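Local structure of aeromonas extracellular serine protease (Aeromonas sobria, 3WQB) at residues K222-G234 against G557-R569. The protein cleaves peptide bonds that follow two basic residues, one of them lysine, as a secreted calcium-dependent serine protease of the furin subfamily. The protein carries 1 engineered substitution. Numbering follows the deposited sequence.
Sequences KIAAGGYVLNRTG and GTRQVSLLNRETR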
loop_
_atom_site.group_PDB
_atom_site.type_symbol
_atom_site.label_atom_id
_atom_site.label_comp_id
_atom_site.label_asym_id
_atom_site.label_seq_id
_atom_site.Cartn_x
_atom_site.Cartn_y
_atom_site.Cartn_z
ATOM N N LYS A 222 -12.264 -9.928 -0.083
ATOM C CA LYS A 222 -12.858 -9.502 1.179
ATOM C C LYS A 222 -12.049 -8.395 1.816
ATOM O O LYS A 222 -10.829 -8.322 1.640
ATOM C CB LYS A 222 -13.011 -10.684 2.160
ATOM C CG LYS A 222 -11.713 -11.291 2.668
ATOM C CD LYS A 222 -12.007 -12.481 3.570
ATOM C CE LYS A 222 -10.743 -13.027 4.240
ATOM N NZ LYS A 222 -11.064 -14.225 5.055
ATOM N N ILE A 223 -12.740 -7.533 2.551
ATOM C CA ILE A 223 -12.086 -6.530 3.377
ATOM C C ILE A 223 -12.587 -6.629 4.805
ATOM O O ILE A 223 -13.690 -7.126 5.064
ATOM C CB ILE A 223 -12.267 -5.088 2.834
ATOM C CG1 ILE A 223 -13.751 -4.693 2.748
ATOM C CG2 ILE A 223 -11.559 -4.939 1.483
ATOM C CD1 ILE A 223 -13.990 -3.187 2.765
ATOM N N ALA A 224 -11.745 -6.192 5.730
ATOM C CA ALA A 224 -12.090 -6.123 7.136
ATOM C C ALA A 224 -11.955 -4.686 7.584
ATOM O O ALA A 224 -10.983 -4.000 7.241
ATOM C CB ALA A 224 -11.179 -7.034 7.955
ATOM N N ALA A 225 -12.933 -4.230 8.353
ATOM C CA ALA A 225 -12.989 -2.856 8.806
ATOM C C ALA A 225 -13.834 -2.783 10.067
ATOM O O ALA A 225 -14.996 -3.214 10.073
ATOM C CB ALA A 225 -13.578 -1.969 7.713
ATOM N N GLY A 226 -13.235 -2.251 11.130
ATOM C CA GLY A 226 -13.917 -2.017 12.403
ATOM C C GLY A 226 -14.696 -3.207 12.934
ATOM O O GLY A 226 -15.858 -3.071 13.316
ATOM N N GLY A 227 -14.063 -4.377 12.942
ATOM C CA GLY A 227 -14.680 -5.584 13.494
ATOM C C GLY A 227 -15.728 -6.264 12.621
ATOM O O GLY A 227 -16.446 -7.150 13.090
ATOM N N TYR A 228 -15.821 -5.843 11.362
ATOM C CA TYR A 228 -16.682 -6.496 10.365
ATOM C C TYR A 228 -15.856 -6.969 9.182
ATOM O O TYR A 228 -14.843 -6.361 8.841
ATOM C CB TYR A 228 -17.768 -5.543 9.849
ATOM C CG TYR A 228 -18.862 -5.232 10.847
ATOM C CD1 TYR A 228 -18.663 -4.287 11.857
ATOM C CD2 TYR A 228 -20.103 -5.874 10.777
ATOM C CE1 TYR A 228 -19.665 -3.995 12.778
ATOM C CE2 TYR A 228 -21.118 -5.584 11.693
ATOM C CZ TYR A 228 -20.890 -4.645 12.689
ATOM O OH TYR A 228 -21.884 -4.355 13.597
ATOM N N VAL A 229 -16.289 -8.061 8.564
ATOM C CA VAL A 229 -15.719 -8.522 7.304
ATOM C C VAL A 229 -16.801 -8.434 6.231
ATOM O O VAL A 229 -17.935 -8.884 6.438
ATOM C CB VAL A 229 -15.161 -9.969 7.393
ATOM C CG1 VAL A 229 -14.498 -10.380 6.082
ATOM C CG2 VAL A 229 -14.165 -10.110 8.536
ATOM N N LEU A 230 -16.450 -7.833 5.098
ATOM C CA LEU A 230 -17.366 -7.681 3.968
ATOM C C LEU A 230 -16.838 -8.392 2.735
ATOM O O LEU A 230 -15.645 -8.335 2.440
ATOM C CB LEU A 230 -17.584 -6.202 3.614
ATOM C CG LEU A 230 -18.124 -5.243 4.669
ATOM C CD1 LEU A 230 -16.977 -4.708 5.531
ATOM C CD2 LEU A 230 -18.864 -4.092 3.975
ATOM N N ASN A 231 -17.739 -9.043 2.005
ATOM C CA ASN A 231 -17.421 -9.623 0.706
ATOM C C ASN A 231 -18.689 -9.672 -0.130
ATOM O O ASN A 231 -19.787 -9.748 0.422
ATOM C CB ASN A 231 -16.833 -11.038 0.853
ATOM C CG ASN A 231 -17.857 -12.055 1.340
ATOM O OD1 ASN A 231 -18.171 -12.122 2.524
ATOM N ND2 ASN A 231 -18.377 -12.851 0.417
ATOM N N ARG A 232 -18.536 -9.622 -1.449
ATOM C CA ARG A 232 -19.672 -9.747 -2.352
ATOM C C ARG A 232 -20.122 -11.188 -2.399
ATOM O O ARG A 232 -19.310 -12.110 -2.380
ATOM C CB ARG A 232 -19.321 -9.264 -3.762
ATOM C CG ARG A 232 -18.969 -7.788 -3.797
ATOM C CD ARG A 232 -18.982 -7.211 -5.203
ATOM N NE ARG A 232 -18.894 -5.749 -5.162
ATOM C CZ ARG A 232 -19.926 -4.953 -4.882
ATOM N NH1 ARG A 232 -21.130 -5.476 -4.653
ATOM N NH2 ARG A 232 -19.777 -3.639 -4.850
ATOM N N THR A 233 -21.433 -11.372 -2.437
ATOM C CA THR A 233 -22.000 -12.682 -2.705
ATOM C C THR A 233 -22.567 -12.631 -4.115
ATOM O O THR A 233 -22.784 -11.553 -4.662
ATOM C CB THR A 233 -23.062 -13.073 -1.656
ATOM O OG1 THR A 233 -23.565 -14.384 -1.952
ATOM C CG2 THR A 233 -24.212 -12.084 -1.625
ATOM N N GLY A 234 -22.757 -13.793 -4.720
ATOM C CA GLY A 234 -23.319 -13.845 -6.055
ATOM C C GLY A 234 -22.280 -14.167 -7.100
ATOM O O GLY A 234 -21.162 -14.584 -6.783
ATOM N N GLY A 557 -28.454 -3.555 -12.047
ATOM C CA GLY A 557 -28.933 -4.707 -11.284
ATOM C C GLY A 557 -28.628 -4.543 -9.807
ATOM O O GLY A 557 -27.663 -3.861 -9.438
ATOM N N THR A 558 -29.433 -5.165 -8.948
ATOM C CA THR A 558 -29.130 -5.195 -7.514
ATOM C C THR A 558 -27.900 -6.061 -7.246
ATOM O O THR A 558 -27.583 -6.969 -8.007
ATOM C CB THR A 558 -30.312 -5.727 -6.677
ATOM O OG1 THR A 558 -30.595 -7.080 -7.050
ATOM C CG2 THR A 558 -31.545 -4.856 -6.891
ATOM N N ARG A 559 -27.199 -5.750 -6.165
ATOM C CA ARG A 559 -26.093 -6.566 -5.710
ATOM C C ARG A 559 -26.234 -6.790 -4.224
ATOM O O ARG A 559 -26.812 -5.965 -3.513
ATOM C CB ARG A 559 -24.758 -5.867 -5.983
ATOM C CG ARG A 559 -24.422 -5.714 -7.464
ATOM C CD ARG A 559 -23.030 -5.137 -7.654
ATOM N NE ARG A 559 -22.900 -3.769 -7.148
ATOM C CZ ARG A 559 -23.175 -2.660 -7.834
ATOM N NH1 ARG A 559 -23.608 -2.721 -9.087
ATOM N NH2 ARG A 559 -22.999 -1.479 -7.253
ATOM N N GLN A 560 -25.693 -7.908 -3.757
ATOM C CA GLN A 560 -25.684 -8.185 -2.337
ATOM C C GLN A 560 -24.274 -8.374 -1.799
ATOM O O GLN A 560 -23.388 -8.890 -2.486
ATOM C CB GLN A 560 -26.547 -9.401 -2.022
ATOM C CG GLN A 560 -28.045 -9.173 -2.221
ATOM C CD GLN A 560 -28.837 -10.376 -1.812
ATOM O OE1 GLN A 560 -28.306 -11.475 -1.784
ATOM N NE2 GLN A 560 -30.106 -10.182 -1.486
ATOM N N VAL A 561 -24.097 -7.943 -0.556
ATOM C CA VAL A 561 -22.818 -7.996 0.123
ATOM C C VAL A 561 -23.044 -8.663 1.473
ATOM O O VAL A 561 -23.980 -8.312 2.193
ATOM C CB VAL A 561 -22.246 -6.572 0.317
ATOM C CG1 VAL A 561 -20.947 -6.598 1.113
ATOM C CG2 VAL A 561 -22.028 -5.897 -1.043
ATOM N N SER A 562 -22.190 -9.625 1.797
ATOM C CA SER A 562 -22.243 -10.327 3.072
ATOM C C SER A 562 -21.457 -9.524 4.110
ATOM O O SER A 562 -20.296 -9.135 3.871
ATOM C CB SER A 562 -21.651 -11.739 2.933
ATOM O OG SER A 562 -22.231 -12.462 1.847
ATOM N N LEU A 563 -22.100 -9.268 5.243
ATOM C CA LEU A 563 -21.505 -8.566 6.370
ATOM C C LEU A 563 -21.352 -9.531 7.538
ATOM O O LEU A 563 -22.341 -10.100 8.012
ATOM C CB LEU A 563 -22.381 -7.386 6.804
ATOM C CG LEU A 563 -22.930 -6.411 5.764
ATOM C CD1 LEU A 563 -24.043 -5.585 6.374
ATOM C CD2 LEU A 563 -21.810 -5.522 5.274
ATOM N N LEU A 564 -20.119 -9.723 7.997
ATOM C CA LEU A 564 -19.843 -10.575 9.157
ATOM C C LEU A 564 -19.427 -9.736 10.344
ATOM O O LEU A 564 -18.432 -9.023 10.279
ATOM C CB LEU A 564 -18.747 -11.594 8.833
ATOM C CG LEU A 564 -18.154 -12.436 9.972
ATOM C CD1 LEU A 564 -19.196 -13.405 10.529
ATOM C CD2 LEU A 564 -16.931 -13.200 9.483
ATOM N N ASN A 565 -20.191 -9.822 11.427
ATOM C CA ASN A 565 -19.772 -9.270 12.707
ATOM C C ASN A 565 -18.776 -10.255 13.328
ATOM O O ASN A 565 -19.150 -11.366 13.688
ATOM C CB ASN A 565 -21.003 -9.092 13.602
ATOM C CG ASN A 565 -20.688 -8.392 14.915
ATOM O OD1 ASN A 565 -19.772 -8.779 15.638
ATOM N ND2 ASN A 565 -21.465 -7.365 15.233
ATOM N N ARG A 566 -17.510 -9.858 13.446
ATOM C CA ARG A 566 -16.450 -10.806 13.826
ATOM C C ARG A 566 -16.569 -11.302 15.266
ATOM O O ARG A 566 -16.183 -12.434 15.576
ATOM C CB ARG A 566 -15.064 -10.202 13.589
ATOM C CG ARG A 566 -14.789 -9.891 12.128
ATOM C CD ARG A 566 -13.406 -9.299 11.939
ATOM N NE ARG A 566 -12.378 -10.334 11.869
ATOM C CZ ARG A 566 -11.103 -10.108 11.570
ATOM N NH1 ARG A 566 -10.679 -8.875 11.306
ATOM N NH2 ARG A 566 -10.246 -11.119 11.533
ATOM N N GLU A 567 -17.121 -10.451 16.123
ATOM C CA GLU A 567 -17.330 -10.755 17.536
ATOM C C GLU A 567 -18.516 -11.696 17.775
ATOM O O GLU A 567 -18.377 -12.712 18.460
ATOM C CB GLU A 567 -17.523 -9.446 18.300
ATOM C CG GLU A 567 -17.870 -9.581 19.770
ATOM C CD GLU A 567 -18.417 -8.286 20.329
ATOM O OE1 GLU A 567 -19.623 -8.250 20.655
ATOM O OE2 GLU A 567 -17.647 -7.300 20.421
ATOM N N THR A 568 -19.675 -11.350 17.222
ATOM C CA THR A 568 -20.901 -12.120 17.470
ATOM C C THR A 568 -21.078 -13.275 16.490
ATOM O O THR A 568 -21.826 -14.216 16.768
ATOM C CB THR A 568 -22.160 -11.236 17.400
ATOM O OG1 THR A 568 -22.362 -10.798 16.050
ATOM C CG2 THR A 568 -22.042 -10.025 18.326
ATOM N N ARG A 569 -20.385 -13.189 15.355
ATOM C CA ARG A 569 -20.497 -14.136 14.226
ATOM C C ARG A 569 -21.781 -13.954 13.413
ATOM O O ARG A 569 -22.045 -14.730 12.486
ATOM C CB ARG A 569 -20.322 -15.609 14.660
ATOM C CG ARG A 569 -19.064 -15.903 15.484
ATOM C CD ARG A 569 -17.814 -15.262 14.885
ATOM N NE ARG A 569 -17.423 -15.875 13.616
ATOM C CZ ARG A 569 -16.389 -15.486 12.873
ATOM N NH1 ARG A 569 -15.621 -14.471 13.259
ATOM N NH2 ARG A 569 -16.122 -16.116 11.736
HETATM O O HOH W 1 -11.761 -5.855 11.541
HETATM O O HOH W 2 -16.953 -7.363 15.806
HETATM O O HOH W 3 -22.276 -8.071 -4.878
HETATM O O HOH W 4 -24.971 -9.959 -5.611
#
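With chi1 at -63° and a chain extended from CG to NE, Arg232 reaches Arg559, whose chain bends at chi3. Both arginines belong to an antiparallel sheet built across two domains: hairpin 222-233 of the subtilisin domain, closed by a type I' turn from Ala225 to Tyr228, is joined through strand 228-233 to strand 559-565 of the P-domain, with strand 571-576 beyond. Arg232 NH1 stops 3.5 Å from Arg559 NE, the guanidinium planes 83° apart. These like charges are bridged by Glu576, which forms salt bridges with both, while Asp488, a calcium ligand, takes Arg559 NH1; Arg232 NE donates to Phe507 O and NH2 to Asn508 O. Paired backbone bonds link Val229 with Leu564 and Asn231 with Ser562; Leu564 N to Val229 O and Ser562 N to Asn231 O are both 2.8 Å. On the face of Tyr228, Leu230 and Arg232, Leu230 and Leu563 lie side by side, their CD2 atoms 3.5 Å apart, and helix 512-520 packs on Leu563. The Tyr228 ring crosses the Asn565 side chain at a slant, ring and amide planes 59° apart. On the other face Arg566 lays CD against Val229 CG2 (3.6 Å). At the turn, Arg566 N donates to Gly227 O at 2.9 Å. Water 1 accepts from both Gly227 N and Arg566 NH1, lying in the guanidinium plane at its edge, 3.2 Å from Arg566 NH1.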